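Uncharacterized protein (Bacteroides ovatus, PDB 4FXT) is of unknown function and belongs to the DUF3823 family, pairing a transthyretin-like N-terminal domain with a second, E-set-like domain. Local coordinates at residues A[8-21]-A[87-101]. Residues are numbered along the deposited sequence; the frame is centred on the assembly and turned at random.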
ATOM      1  N   ALA A   8      -6.452  -9.273  24.275  1.00 97.08           N
ATOM      2  CA  ALA A   8      -5.970  -7.939  23.889  1.00 94.18           C
ATOM      3  C   ALA A   8      -6.034  -7.674  22.364  1.00 92.62           C
ATOM      4  O   ALA A   8      -6.262  -8.595  21.580  1.00 91.29           O
ATOM      5  CB  ALA A   8      -4.529  -7.794  24.352  1.00 95.16           C
ATOM      6  N   THR A   9      -5.802  -6.400  21.962  1.00 85.67           N
ATOM      7  CA  THR A   9      -5.803  -5.966  20.559  1.00 80.61           C
ATOM      8  C   THR A   9      -4.435  -5.392  20.197  1.00 80.72           C
ATOM      9  O   THR A   9      -3.997  -4.426  20.818  1.00 81.32           O
ATOM     10  CB  THR A   9      -6.929  -4.914  20.313  1.00 85.84           C
ATOM     11  OG1 THR A   9      -8.183  -5.417  20.746  1.00 91.49           O
ATOM     12  CG2 THR A   9      -7.059  -4.529  18.881  1.00 80.75           C
ATOM     13  N   LEU A  10      -3.770  -5.964  19.175  1.00 74.23           N
ATOM     14  CA  LEU A  10      -2.500  -5.459  18.629  1.00 70.83           C
ATOM     15  C   LEU A  10      -2.778  -4.727  17.349  1.00 71.32           C
ATOM     16  O   LEU A  10      -3.240  -5.341  16.393  1.00 70.03           O
ATOM     17  CB  LEU A  10      -1.437  -6.546  18.398  1.00 70.20           C
ATOM     18  CG  LEU A  10      -0.123  -6.053  17.733  1.00 73.32           C
ATOM     19  CD1 LEU A  10       0.641  -5.050  18.623  1.00 74.44           C
ATOM     20  CD2 LEU A  10       0.775  -7.205  17.371  1.00 77.92           C
ATOM     21  N   THR A  11      -2.514  -3.421  17.323  1.00 67.77           N
ATOM     22  CA  THR A  11      -2.754  -2.599  16.126  1.00 65.16           C
ATOM     23  C   THR A  11      -1.466  -1.884  15.761  1.00 65.54           C
ATOM     24  O   THR A  11      -0.554  -1.827  16.558  1.00 65.86           O
ATOM     25  CB  THR A  11      -3.944  -1.586  16.318  1.00 71.17           C
ATOM     26  OG1 THR A  11      -3.661  -0.729  17.419  1.00 79.51           O
ATOM     27  CG2 THR A  11      -5.286  -2.262  16.559  1.00 60.30           C
ATOM     28  N   GLY A  12      -1.409  -1.368  14.548  1.00 60.69           N
ATOM     29  CA  GLY A  12      -0.252  -0.654  14.035  1.00 59.33           C
ATOM     30  C   GLY A  12      -0.359  -0.391  12.548  1.00 59.44           C
ATOM     31  O   GLY A  12      -1.447  -0.455  11.975  1.00 57.87           O
ATOM     32  N   LYS A  13       0.783  -0.084  11.924  1.00 54.72           N
ATOM     33  CA  LYS A  13       0.920   0.259  10.513  1.00 51.79           C
ATOM     34  C   LYS A  13       2.233  -0.234   9.927  1.00 55.77           C
ATOM     35  O   LYS A  13       3.250  -0.210  10.629  1.00 56.70           O
ATOM     36  CB  LYS A  13       0.863   1.794  10.321  1.00 53.82           C
ATOM     37  CG  LYS A  13      -0.417   2.511  10.701  1.00 84.37           C
ATOM     38  CD  LYS A  13      -0.239   4.053  10.733  1.00100.73           C
ATOM     39  CE  LYS A  13       0.641   4.571  11.859  1.00114.75           C
ATOM     40  NZ  LYS A  13       0.670   6.050  11.904  1.00128.27           N
ATOM     41  N   ALA A  14       2.233  -0.617   8.617  1.00 50.60           N
ATOM     42  CA  ALA A  14       3.455  -0.910   7.868  1.00 50.04           C
ATOM     43  C   ALA A  14       4.050   0.430   7.493  1.00 56.77           C
ATOM     44  O   ALA A  14       3.380   1.243   6.825  1.00 55.86           O
ATOM     45  CB  ALA A  14       3.155  -1.788   6.672  1.00 48.93           C
ATOM     46  N   ILE A  15       5.221   0.738   8.047  1.00 56.28           N
ATOM     47  CA  ILE A  15       5.788   2.083   7.963  1.00 57.76           C
ATOM     48  C   ILE A  15       7.122   2.138   7.223  1.00 61.11           C
ATOM     49  O   ILE A  15       8.032   1.336   7.437  1.00 61.22           O
ATOM     50  CB  ILE A  15       5.984   2.610   9.427  1.00 63.88           C
ATOM     51  CG1 ILE A  15       4.640   2.875  10.103  1.00 64.67           C
ATOM     52  CG2 ILE A  15       6.852   3.859   9.518  1.00 67.56           C
ATOM     53  CD1 ILE A  15       3.774   3.958   9.481  1.00 75.09           C
ATOM     54  N   TYR A  16       7.217   3.165   6.380  1.00 57.80           N
ATOM     55  CA  TYR A  16       8.410   3.573   5.649  1.00 57.62           C
ATOM     56  C   TYR A  16       8.495   5.060   5.697  1.00 58.71           C
ATOM     57  O   TYR A  16       7.504   5.722   5.368  1.00 56.28           O
ATOM     58  CB  TYR A  16       8.466   3.071   4.203  1.00 57.35           C
ATOM     59  CG  TYR A  16       9.663   3.625   3.460  1.00 60.67           C
ATOM     60  CD1 TYR A  16      10.935   3.104   3.663  1.00 65.01           C
ATOM     61  CD2 TYR A  16       9.535   4.712   2.597  1.00 60.93           C
ATOM     62  CE1 TYR A  16      12.048   3.626   3.002  1.00 68.24           C
ATOM     63  CE2 TYR A  16      10.640   5.254   1.943  1.00 62.73           C
ATOM     64  CZ  TYR A  16      11.896   4.696   2.136  1.00 74.52           C
ATOM     65  OH  TYR A  16      12.998   5.190   1.478  1.00 76.67           O
ATOM     66  N   ASP A  17       9.687   5.585   6.079  1.00 54.66           N
ATOM     67  CA  ASP A  17       9.974   7.009   6.192  1.00 55.04           C
ATOM     68  C   ASP A  17       8.765   7.677   6.886  1.00 57.80           C
ATOM     69  O   ASP A  17       8.172   8.622   6.342  1.00 57.52           O
ATOM     70  CB  ASP A  17      10.307   7.631   4.796  1.00 56.03           C
ATOM     71  CG  ASP A  17      10.832   9.080   4.774  1.00 71.40           C
ATOM     72  OD1 ASP A  17      11.048   9.666   5.866  1.00 74.06           O
ATOM     73  OD2 ASP A  17      11.073   9.603   3.673  1.00 78.40           O
ATOM     74  N   GLY A  18       8.361   7.079   8.017  1.00 53.46           N
ATOM     75  CA  GLY A  18       7.275   7.538   8.882  1.00 55.01           C
ATOM     76  C   GLY A  18       5.882   7.625   8.300  1.00 58.94           C
ATOM     77  O   GLY A  18       5.006   8.268   8.888  1.00 60.89           O
ATOM     78  N   GLU A  19       5.671   7.005   7.139  1.00 53.30           N
ATOM     79  CA  GLU A  19       4.391   6.999   6.423  1.00 51.18           C
ATOM     80  C   GLU A  19       3.845   5.595   6.286  1.00 55.21           C
ATOM     81  O   GLU A  19       4.628   4.639   6.099  1.00 56.62           O
ATOM     82  CB  GLU A  19       4.545   7.613   5.013  1.00 51.24           C
ATOM     83  CG  GLU A  19       4.925   9.076   4.973  1.00 68.25           C
ATOM     84  CD  GLU A  19       4.875   9.731   3.604  1.00 92.41           C
ATOM     85  OE1 GLU A  19       4.035   9.328   2.764  1.00 64.34           O
ATOM     86  OE2 GLU A  19       5.609  10.727   3.415  1.00 98.60           O
ATOM     87  N   ALA A  20       2.508   5.455   6.339  1.00 49.75           N
ATOM     88  CA  ALA A  20       1.886   4.142   6.129  1.00 48.74           C
ATOM     89  C   ALA A  20       1.999   3.749   4.662  1.00 49.18           C
ATOM     90  O   ALA A  20       1.673   4.556   3.780  1.00 48.71           O
ATOM     91  CB  ALA A  20       0.439   4.165   6.575  1.00 50.19           C
ATOM     92  N   VAL A  21       2.543   2.559   4.411  1.00 44.72           N
ATOM     93  CA  VAL A  21       2.796   2.044   3.061  1.00 43.74           C
ATOM     94  C   VAL A  21       1.500   1.470   2.486  1.00 50.21           C
ATOM     95  O   VAL A  21       0.987   0.465   2.974  1.00 52.08           O
ATOM     96  CB  VAL A  21       3.935   0.997   3.032  1.00 47.70           C
ATOM     97  CG1 VAL A  21       4.145   0.464   1.630  1.00 46.56           C
ATOM     98  CG2 VAL A  21       5.231   1.596   3.545  1.00 48.66           C
ATOM     99  N   ASN A  87      -4.139  -3.917  25.478  1.00 90.42           N
ATOM    100  CA  ASN A  87      -4.139  -3.380  24.121  1.00 84.71           C
ATOM    101  C   ASN A  87      -2.805  -2.708  23.864  1.00 85.43           C
ATOM    102  O   ASN A  87      -2.353  -1.886  24.665  1.00 85.52           O
ATOM    103  CB  ASN A  87      -5.312  -2.426  23.889  1.00 84.75           C
ATOM    104  CG  ASN A  87      -6.677  -3.081  23.881  1.00106.99           C
ATOM    105  OD1 ASN A  87      -6.860  -4.274  24.169  1.00 88.84           O
ATOM    106  ND2 ASN A  87      -7.675  -2.298  23.520  1.00108.40           N
ATOM    107  N   THR A  88      -2.127  -3.162  22.803  1.00 80.92           N
ATOM    108  CA  THR A  88      -0.786  -2.724  22.413  1.00 80.53           C
ATOM    109  C   THR A  88      -0.817  -2.227  20.968  1.00 82.83           C
ATOM    110  O   THR A  88      -1.569  -2.750  20.135  1.00 80.89           O
ATOM    111  CB  THR A  88       0.193  -3.900  22.607  1.00 86.87           C
ATOM    112  OG1 THR A  88       0.148  -4.335  23.975  1.00 92.89           O
ATOM    113  CG2 THR A  88       1.607  -3.554  22.239  1.00 83.43           C
ATOM    114  N   VAL A  89      -0.010  -1.196  20.691  1.00 78.72           N
ATOM    115  CA  VAL A  89       0.111  -0.597  19.366  1.00 74.74           C
ATOM    116  C   VAL A  89       1.611  -0.557  19.007  1.00 78.87           C
ATOM    117  O   VAL A  89       2.417  -0.015  19.765  1.00 80.81           O
ATOM    118  CB  VAL A  89      -0.582   0.805  19.256  1.00 77.13           C
ATOM    119  CG1 VAL A  89      -0.221   1.738  20.409  1.00 80.04           C
ATOM    120  CG2 VAL A  89      -0.305   1.468  17.919  1.00 73.65           C
ATOM    121  N   GLN A  90       1.983  -1.163  17.867  1.00 74.17           N
ATOM    122  CA  GLN A  90       3.366  -1.140  17.401  1.00 73.92           C
ATOM    123  C   GLN A  90       3.410  -1.100  15.872  1.00 73.51           C
ATOM    124  O   GLN A  90       2.882  -1.978  15.192  1.00 71.54           O
ATOM    125  CB  GLN A  90       4.166  -2.339  17.939  1.00 77.51           C
ATOM    126  CG  GLN A  90       5.667  -2.268  17.624  1.00 96.45           C
ATOM    127  CD  GLN A  90       6.496  -3.287  18.367  1.00128.15           C
ATOM    128  OE1 GLN A  90       6.133  -3.778  19.444  1.00127.84           O
ATOM    129  NE2 GLN A  90       7.698  -3.528  17.868  1.00126.36           N
ATOM    130  N   ASP A  91       4.043  -0.061  15.333  1.00 68.67           N
ATOM    131  CA  ASP A  91       4.203   0.072  13.896  1.00 64.54           C
ATOM    132  C   ASP A  91       5.334  -0.855  13.448  1.00 66.69           C
ATOM    133  O   ASP A  91       6.285  -1.086  14.203  1.00 66.87           O
ATOM    134  CB  ASP A  91       4.452   1.541  13.509  1.00 65.64           C
ATOM    135  CG  ASP A  91       3.273   2.494  13.748  1.00 74.57           C
ATOM    136  OD1 ASP A  91       2.130   2.007  13.907  1.00 76.66           O
ATOM    137  OD2 ASP A  91       3.486   3.732  13.717  1.00 75.63           O
ATOM    138  N   ILE A  92       5.194  -1.441  12.247  1.00 61.69           N
ATOM    139  CA  ILE A  92       6.176  -2.385  11.707  1.00 61.07           C
ATOM    140  C   ILE A  92       6.953  -1.711  10.577  1.00 63.62           C
ATOM    141  O   ILE A  92       6.403  -1.488   9.500  1.00 61.03           O
ATOM    142  CB  ILE A  92       5.524  -3.720  11.232  1.00 62.73           C
ATOM    143  CG1 ILE A  92       4.656  -4.361  12.344  1.00 64.89           C
ATOM    144  CG2 ILE A  92       6.557  -4.703  10.675  1.00 61.55           C
ATOM    145  CD1 ILE A  92       5.388  -4.704  13.690  1.00 73.65           C
ATOM    146  N   PRO A  93       8.253  -1.410  10.786  1.00 62.84           N
ATOM    147  CA  PRO A  93       9.024  -0.797   9.703  1.00 61.64           C
ATOM    148  C   PRO A  93       9.231  -1.811   8.576  1.00 64.66           C
ATOM    149  O   PRO A  93       9.576  -2.995   8.810  1.00 66.02           O
ATOM    150  CB  PRO A  93      10.325  -0.371  10.388  1.00 64.90           C
ATOM    151  CG  PRO A  93      10.472  -1.293  11.528  1.00 70.75           C
ATOM    152  CD  PRO A  93       9.090  -1.621  11.990  1.00 66.42           C
ATOM    153  N   VAL A  94       8.890  -1.359   7.370  1.00 56.44           N
ATOM    154  CA  VAL A  94       9.059  -2.130   6.156  1.00 54.48           C
ATOM    155  C   VAL A  94       9.991  -1.318   5.244  1.00 60.68           C
ATOM    156  O   VAL A  94      10.227  -0.124   5.504  1.00 61.20           O
ATOM    157  CB  VAL A  94       7.724  -2.527   5.471  1.00 55.26           C
ATOM    158  CG1 VAL A  94       6.890  -3.425   6.371  1.00 55.42           C
ATOM    159  CG2 VAL A  94       6.927  -1.307   4.988  1.00 53.25           C
ATOM    160  N   THR A  95      10.558  -1.978   4.209  1.00 56.35           N
ATOM    161  CA  THR A  95      11.423  -1.302   3.250  1.00 54.73           C
ATOM    162  C   THR A  95      10.859  -1.682   1.839  1.00 54.46           C
ATOM    163  O   THR A  95      11.162  -2.757   1.304  1.00 52.21           O
ATOM    164  CB  THR A  95      12.943  -1.620   3.475  1.00 56.36           C
ATOM    165  OG1 THR A  95      13.236  -2.970   3.132  1.00 59.58           O
ATOM    166  CG2 THR A  95      13.431  -1.286   4.909  1.00 44.59           C
ATOM    167  N   PRO A  96       9.980  -0.815   1.267  1.00 50.11           N
ATOM    168  CA  PRO A  96       9.441  -1.087  -0.080  1.00 48.63           C
ATOM    169  C   PRO A  96      10.536  -1.078  -1.152  1.00 52.80           C
ATOM    170  O   PRO A  96      11.608  -0.493  -0.935  1.00 51.90           O
ATOM    171  CB  PRO A  96       8.445   0.062  -0.316  1.00 48.58           C
ATOM    172  CG  PRO A  96       8.410   0.856   0.916  1.00 52.56           C
ATOM    173  CD  PRO A  96       9.563   0.517   1.754  1.00 50.38           C
ATOM    174  N   TYR A  97      10.284  -1.744  -2.304  1.00 48.28           N
ATOM    175  CA  TYR A  97      11.280  -1.758  -3.376  1.00 47.16           C
ATOM    176  C   TYR A  97      11.266  -0.377  -4.029  1.00 52.57           C
ATOM    177  O   TYR A  97      12.306   0.284  -4.164  1.00 53.92           O
ATOM    178  CB  TYR A  97      11.013  -2.897  -4.353  1.00 46.93           C
ATOM    179  CG  TYR A  97      11.064  -4.251  -3.670  1.00 49.01           C
ATOM    180  CD1 TYR A  97      12.279  -4.831  -3.321  1.00 52.67           C
ATOM    181  CD2 TYR A  97       9.897  -4.964  -3.392  1.00 48.44           C
ATOM    182  CE1 TYR A  97      12.333  -6.060  -2.667  1.00 54.38           C
ATOM    183  CE2 TYR A  97       9.940  -6.203  -2.759  1.00 49.78           C
ATOM    184  CZ  TYR A  97      11.166  -6.751  -2.405  1.00 59.03           C
ATOM    185  OH  TYR A  97      11.269  -7.985  -1.802  1.00 63.22           O
ATOM    186  N   PHE A  98      10.057   0.098  -4.293  1.00 48.59           N
ATOM    187  CA  PHE A  98       9.710   1.417  -4.783  1.00 48.04           C
ATOM    188  C   PHE A  98       8.642   2.000  -3.883  1.00 49.61           C
ATOM    189  O   PHE A  98       7.767   1.249  -3.402  1.00 50.60           O
ATOM    190  CB  PHE A  98       9.252   1.353  -6.242  1.00 50.13           C
ATOM    191  CG  PHE A  98      10.326   1.034  -7.250  1.00 52.36           C
ATOM    192  CD1 PHE A  98      10.627  -0.281  -7.576  1.00 56.88           C
ATOM    193  CD2 PHE A  98      11.009   2.048  -7.900  1.00 55.03           C
ATOM    194  CE1 PHE A  98      11.615  -0.579  -8.513  1.00 59.30           C
ATOM    195  CE2 PHE A  98      11.981   1.753  -8.855  1.00 59.82           C
ATOM    196  CZ  PHE A  98      12.289   0.439  -9.143  1.00 59.40           C
ATOM    197  N   PHE A  99       8.730   3.310  -3.605  1.00 43.30           N
ATOM    198  CA  PHE A  99       7.766   3.963  -2.724  1.00 41.99           C
ATOM    199  C   PHE A  99       7.091   5.135  -3.449  1.00 43.66           C
ATOM    200  O   PHE A  99       7.752   5.863  -4.196  1.00 42.45           O
ATOM    201  CB  PHE A  99       8.457   4.425  -1.430  1.00 44.71           C
ATOM    202  CG  PHE A  99       7.575   5.132  -0.419  1.00 46.30           C
ATOM    203  CD1 PHE A  99       6.571   4.440   0.267  1.00 50.13           C
ATOM    204  CD2 PHE A  99       7.791   6.460  -0.099  1.00 48.85           C
ATOM    205  CE1 PHE A  99       5.758   5.089   1.208  1.00 51.23           C
ATOM    206  CE2 PHE A  99       6.998   7.102   0.860  1.00 53.21           C
ATOM    207  CZ  PHE A  99       5.988   6.413   1.512  1.00 51.13           C
ATOM    208  N   VAL A 100       5.763   5.278  -3.257  1.00 39.87           N
ATOM    209  CA  VAL A 100       4.986   6.372  -3.863  1.00 39.22           C
ATOM    210  C   VAL A 100       4.657   7.410  -2.786  1.00 40.93           C
ATOM    211  O   VAL A 100       3.999   7.055  -1.801  1.00 40.57           O
ATOM    212  CB  VAL A 100       3.682   5.887  -4.577  1.00 40.47           C
ATOM    213  CG1 VAL A 100       3.112   7.008  -5.454  1.00 39.58           C
ATOM    214  CG2 VAL A 100       3.944   4.656  -5.440  1.00 38.91           C
ATOM    215  N   ARG A 101       5.105   8.669  -2.964  1.00 36.22           N
ATOM    216  CA  ARG A 101       4.724   9.761  -2.012  1.00 36.43           C
ATOM    217  C   ARG A 101       4.246  11.059  -2.719  1.00 39.97           C
ATOM    218  O   ARG A 101       4.342  11.226  -3.944  1.00 38.37           O
ATOM    219  CB  ARG A 101       5.875  10.158  -1.064  1.00 35.77           C
ATOM    220  CG  ARG A 101       6.979  11.015  -1.710  1.00 41.71           C
ATOM    221  CD  ARG A 101       8.066  11.285  -0.706  1.00 50.03           C
ATOM    222  NE  ARG A 101       8.826  10.074  -0.388  1.00 52.91           N
ATOM    223  CZ  ARG A 101       9.405   9.838   0.784  1.00 66.03           C
ATOM    224  NH1 ARG A 101       9.240  10.685   1.802  1.00 38.83           N
ATOM    225  NH2 ARG A 101      10.114   8.727   0.968  1.00 58.33           N
TER
HETATM  226  O   HOH W   1       6.565  12.529   1.906  1.00 48.11           O
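Tyr16 and Phe99 each carry CG opposite the backbone N (chi1 175° and 180°), and these extended side chains bring the two rings together at the turn end of strand 7-16. They form a T-shaped pair, centroids 4.9 Å apart and planes at 62°, with Tyr16 CD2 over the centre of the Phe99 face. Pro96 CD packs obliquely on the tyrosine ring, 3.5 Å from Tyr16 CD1. Beyond the rings, Arg101 meets Asp17 end-on: NH1 and NH2 both donate to Asp17 OD2, at 2.8 and 3.0 Å, and this oxygen lies near the guanidinium plane. NH2 takes its anti lone pair, whereas NH1 comes from above the carboxylate plane. Glu19 OE2 is a long 4.0 Å from Arg101 NH1, well off the guanidinium plane. A leucine in place of Arg101 would probably leave Asp17 and Glu19 as neighbouring carboxylates without their shared positive mate. Along the strands, parallel pairing misses a rung after Gln90 N to Thr11 O: Lys13 N stands 4.3 Å from Gln90 O, which Tyr53 OH binds. It resumes with Ile92 N to Lys13 O (2.8 Å), then Ile15 N to Ile92 O (2.9 Å) and Val94 N to Ile15 O. Strand 7-16 of the transthyretin-like domain lies between 88-93, parallel, and 52-58, antiparallel, its Leu10 backbone bonding to Val55; its type I' turn meets strand 98-108 of the next sheet, where Asn119 accepts from Arg101 NE.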